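Local atomic coordinates of 35 kDa hemin binding protein (Porphyromonas gingivalis, PDB entry 5Y1A), a protein that probably binds hemin and joins a thioredoxin domain to a beta-sandwich domain, as a cargo of the type IX secretion system. Residues L173-T181 against V216-G227. Numbering follows the deposited sequence. Where two conformers were deposited one is given.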
loop_
_atom_site.group_PDB
_atom_site.type_symbol
_atom_site.label_atom_id
_atom_site.label_comp_id
_atom_site.label_asym_id
_atom_site.label_seq_id
_atom_site.Cartn_x
_atom_site.Cartn_y
_atom_site.Cartn_z
ATOM N N LEU A 173 -20.127 -11.068 14.751
ATOM C CA LEU A 173 -19.644 -11.081 13.383
ATOM C C LEU A 173 -19.188 -12.470 12.919
ATOM O O LEU A 173 -19.003 -12.703 11.714
ATOM C CB LEU A 173 -18.510 -10.059 13.246
ATOM C CG LEU A 173 -18.791 -8.728 12.534
ATOM C CD1 LEU A 173 -20.124 -8.088 12.835
ATOM C CD2 LEU A 173 -17.626 -7.727 12.703
ATOM N N ILE A 174 -19.003 -13.394 13.861
ATOM C CA ILE A 174 -18.425 -14.706 13.515
ATOM C C ILE A 174 -19.412 -15.479 12.639
ATOM O O ILE A 174 -20.568 -15.674 13.024
ATOM C CB ILE A 174 -18.020 -15.540 14.773
ATOM C CG1 ILE A 174 -16.979 -14.791 15.622
ATOM C CG2 ILE A 174 -17.524 -16.920 14.365
ATOM C CD1 ILE A 174 -16.605 -15.487 16.952
ATOM N N GLY A 175 -18.958 -15.897 11.458
ATOM C CA GLY A 175 -19.856 -16.536 10.496
ATOM C C GLY A 175 -20.329 -15.662 9.350
ATOM O O GLY A 175 -20.773 -16.179 8.313
ATOM N N LYS A 176 -20.237 -14.343 9.520
ATOM C CA LYS A 176 -20.626 -13.405 8.470
ATOM C C LYS A 176 -19.578 -13.382 7.362
ATOM O O LYS A 176 -18.404 -13.666 7.629
ATOM C CB LYS A 176 -20.833 -12.007 9.062
ATOM C CG LYS A 176 -22.112 -11.925 9.877
ATOM C CD LYS A 176 -22.386 -10.536 10.418
ATOM C CE LYS A 176 -23.686 -10.560 11.225
ATOM N NZ LYS A 176 -24.330 -9.210 11.351
ATOM N N PRO A 177 -19.993 -13.069 6.116
ATOM C CA PRO A 177 -18.997 -12.994 5.032
ATOM C C PRO A 177 -18.219 -11.718 5.200
ATOM O O PRO A 177 -18.725 -10.636 4.911
ATOM C CB PRO A 177 -19.830 -12.969 3.748
ATOM C CG PRO A 177 -21.188 -12.614 4.141
ATOM C CD PRO A 177 -21.360 -12.787 5.624
ATOM N N LEU A 178 -17.019 -11.852 5.733
ATOM C CA LEU A 178 -16.181 -10.685 5.987
ATOM C C LEU A 178 -15.017 -10.777 5.023
ATOM O O LEU A 178 -14.524 -11.872 4.737
ATOM C CB LEU A 178 -15.662 -10.677 7.422
ATOM C CG LEU A 178 -16.767 -10.640 8.501
ATOM C CD1 LEU A 178 -16.142 -10.720 9.905
ATOM C CD2 LEU A 178 -17.555 -9.381 8.381
ATOM N N MET A 179 -14.569 -9.610 4.565
ATOM C CA MET A 179 -13.529 -9.522 3.557
ATOM C C MET A 179 -12.321 -8.784 4.133
ATOM O O MET A 179 -12.463 -7.952 5.023
ATOM C CB MET A 179 -14.066 -8.738 2.351
ATOM C CG MET A 179 -15.421 -9.214 1.821
ATOM S SD MET A 179 -15.442 -10.971 1.321
ATOM C CE MET A 179 -14.431 -10.857 -0.096
ATOM N N LEU A 180 -11.138 -9.099 3.623
ATOM C CA LEU A 180 -9.976 -8.265 3.902
ATOM C C LEU A 180 -9.374 -7.711 2.606
ATOM O O LEU A 180 -9.161 -8.456 1.620
ATOM C CB LEU A 180 -8.926 -9.034 4.716
ATOM C CG LEU A 180 -7.797 -8.109 5.155
ATOM C CD1 LEU A 180 -7.705 -8.023 6.640
ATOM C CD2 LEU A 180 -6.469 -8.529 4.502
ATOM N N THR A 181 -9.164 -6.395 2.594
ATOM C CA THR A 181 -8.475 -5.735 1.485
ATOM C C THR A 181 -7.201 -5.100 2.027
ATOM O O THR A 181 -7.201 -4.521 3.119
ATOM C CB THR A 181 -9.397 -4.693 0.799
ATOM O OG1 THR A 181 -10.476 -5.387 0.155
ATOM C CG2 THR A 181 -8.649 -3.890 -0.254
ATOM N N VAL A 216 -10.066 -7.303 -6.464
ATOM C CA VAL A 216 -9.971 -5.977 -5.840
ATOM C C VAL A 216 -11.052 -5.757 -4.805
ATOM O O VAL A 216 -10.948 -4.800 -4.029
ATOM C CB VAL A 216 -9.964 -4.802 -6.856
ATOM C CG1 VAL A 216 -8.788 -4.932 -7.811
ATOM C CG2 VAL A 216 -11.293 -4.654 -7.605
ATOM N N LYS A 217 -12.072 -6.623 -4.829
ATOM C CA LYS A 217 -13.164 -6.605 -3.856
ATOM C C LYS A 217 -12.785 -7.293 -2.545
ATOM O O LYS A 217 -13.593 -7.313 -1.628
ATOM C CB LYS A 217 -14.444 -7.230 -4.448
ATOM C CG LYS A 217 -14.905 -6.547 -5.739
ATOM C CD LYS A 217 -16.327 -6.983 -6.073
ATOM C CE LYS A 217 -16.406 -8.491 -6.369
ATOM N NZ LYS A 217 -15.465 -8.853 -7.477
ATOM N N GLY A 218 -11.575 -7.874 -2.464
ATOM C CA GLY A 218 -11.085 -8.438 -1.189
ATOM C C GLY A 218 -10.977 -9.949 -1.146
ATOM O O GLY A 218 -11.573 -10.625 -1.959
ATOM N N ASP A 219 -10.169 -10.469 -0.226
ATOM C CA ASP A 219 -10.121 -11.900 0.051
ATOM C C ASP A 219 -11.130 -12.231 1.136
ATOM O O ASP A 219 -11.235 -11.490 2.110
ATOM C CB ASP A 219 -8.739 -12.280 0.603
ATOM C CG ASP A 219 -7.656 -12.275 -0.465
ATOM O OD1 ASP A 219 -7.829 -12.867 -1.542
ATOM O OD2 ASP A 219 -6.622 -11.673 -0.204
ATOM N N ALA A 220 -11.820 -13.372 1.003
ATOM C CA ALA A 220 -12.724 -13.876 2.062
ATOM C C ALA A 220 -11.936 -14.250 3.316
ATOM O O ALA A 220 -10.922 -14.951 3.243
ATOM C CB ALA A 220 -13.526 -15.122 1.569
ATOM N N LEU A 221 -12.396 -13.768 4.471
ATOM C CA LEU A 221 -11.735 -14.075 5.740
ATOM C C LEU A 221 -12.225 -15.356 6.367
ATOM O O LEU A 221 -13.430 -15.589 6.474
ATOM C CB LEU A 221 -11.946 -12.929 6.750
ATOM C CG LEU A 221 -11.049 -11.716 6.626
ATOM C CD1 LEU A 221 -11.610 -10.583 7.481
ATOM C CD2 LEU A 221 -9.589 -12.048 7.046
ATOM N N ASN A 222 -11.280 -16.165 6.829
ATOM C CA ASN A 222 -11.573 -17.383 7.556
ATOM C C ASN A 222 -11.538 -17.105 9.044
ATOM O O ASN A 222 -10.454 -16.981 9.621
ATOM C CB ASN A 222 -10.550 -18.461 7.200
ATOM C CG ASN A 222 -10.761 -19.031 5.804
ATOM O OD1 ASN A 222 -9.838 -19.065 4.989
ATOM N ND2 ASN A 222 -11.984 -19.469 5.520
ATOM N N ILE A 223 -12.716 -16.995 9.658
ATOM C CA ILE A 223 -12.824 -16.599 11.062
ATOM C C ILE A 223 -12.986 -17.864 11.915
ATOM O O ILE A 223 -13.925 -18.639 11.690
ATOM C CB ILE A 223 -14.042 -15.633 11.276
ATOM C CG1 ILE A 223 -13.916 -14.349 10.414
ATOM C CG2 ILE A 223 -14.248 -15.290 12.769
ATOM C CD1 ILE A 223 -12.708 -13.425 10.759
ATOM N N ALA A 224 -12.061 -18.078 12.850
ATOM C CA ALA A 224 -12.139 -19.217 13.784
ATOM C C ALA A 224 -13.205 -18.993 14.882
ATOM O O ALA A 224 -13.746 -17.896 15.042
ATOM C CB ALA A 224 -10.779 -19.493 14.402
ATOM N N ALA A 225 -13.500 -20.053 15.635
ATOM C CA ALA A 225 -14.467 -19.991 16.733
ATOM C C ALA A 225 -14.177 -18.903 17.758
ATOM O O ALA A 225 -15.114 -18.323 18.313
ATOM C CB ALA A 225 -14.542 -21.357 17.436
ATOM N N ASP A 226 -12.903 -18.643 18.050
ATOM C CA ASP A 226 -12.550 -17.537 18.947
ATOM C C ASP A 226 -12.579 -16.142 18.289
ATOM O O ASP A 226 -12.226 -15.132 18.925
ATOM C CB ASP A 226 -11.213 -17.790 19.649
ATOM C CG ASP A 226 -10.020 -17.738 18.692
ATOM O OD1 ASP A 226 -10.222 -17.607 17.451
ATOM O OD2 ASP A 226 -8.877 -17.816 19.190
ATOM N N GLY A 227 -13.020 -16.095 17.031
ATOM C CA GLY A 227 -13.040 -14.848 16.263
ATOM C C GLY A 227 -11.750 -14.442 15.554
ATOM O O GLY A 227 -11.706 -13.390 14.926
HETATM O O HOH W 1 -15.779 -14.554 5.364
HETATM O O HOH W 2 -6.396 -9.290 0.944
HETATM O O HOH W 3 -12.000 -3.767 -1.523
#
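L180 and D219 form an antiparallel hydrogen-bonded pair, with L180 N donating to D219 O (2.8 Å) and D219 N to L180 O, while M179 faces A220 in the adjoining non-hydrogen-bonded pair. The ladder gains a third rung where L221 N meets L178 O (2.9 Å) with a nearly straight N-H...O angle of 168°; beyond it the chains part, and water 1 accepts from L178 N and lies within bonding distance of L221 O. L221 turns toward the opposite strand, its CD1 reaching M179 O and its CD2 packing on L180 CB at 3.9 Å. Its side chain also meets V251, F229 and I231, so it packs between strands 245-252 and 228-235, which belong to the two facing sheets of the beta-sandwich, probably the immunoglobulin-like domain. M179 bends back at chi2 and chi3 (-58° and -70°), which lays its CE 3.4 Å from G218 O, with SD over A220 CA. Farther along, I174 and I223 cross obliquely, I174 CG1 lying 4.0 Å from I223 CG2, and both pack on V169; L178 CD1 approaches I223 CG1 at 4.3 Å. I174 CD1 extends over the type I turn of A224-G227, 3.5 Å from A225 O. At the other end, T181 OG1 stands 3.4 Å from G218 CA; it is hydrogen-bonded to H252 and shares water 3 with V216 O. Water 2 donates both to L180 O and to D219 OD2, the carboxylate oxygen in a salt bridge with K233. The L180-D219 pair and waters 2 and 3 thus tie edge strand 207-220 to strand 179-186, with the L178-L221 bond and water 1 just beyond; past L221 the joining is largely apolar, I174 and L178 meeting I223 around V169.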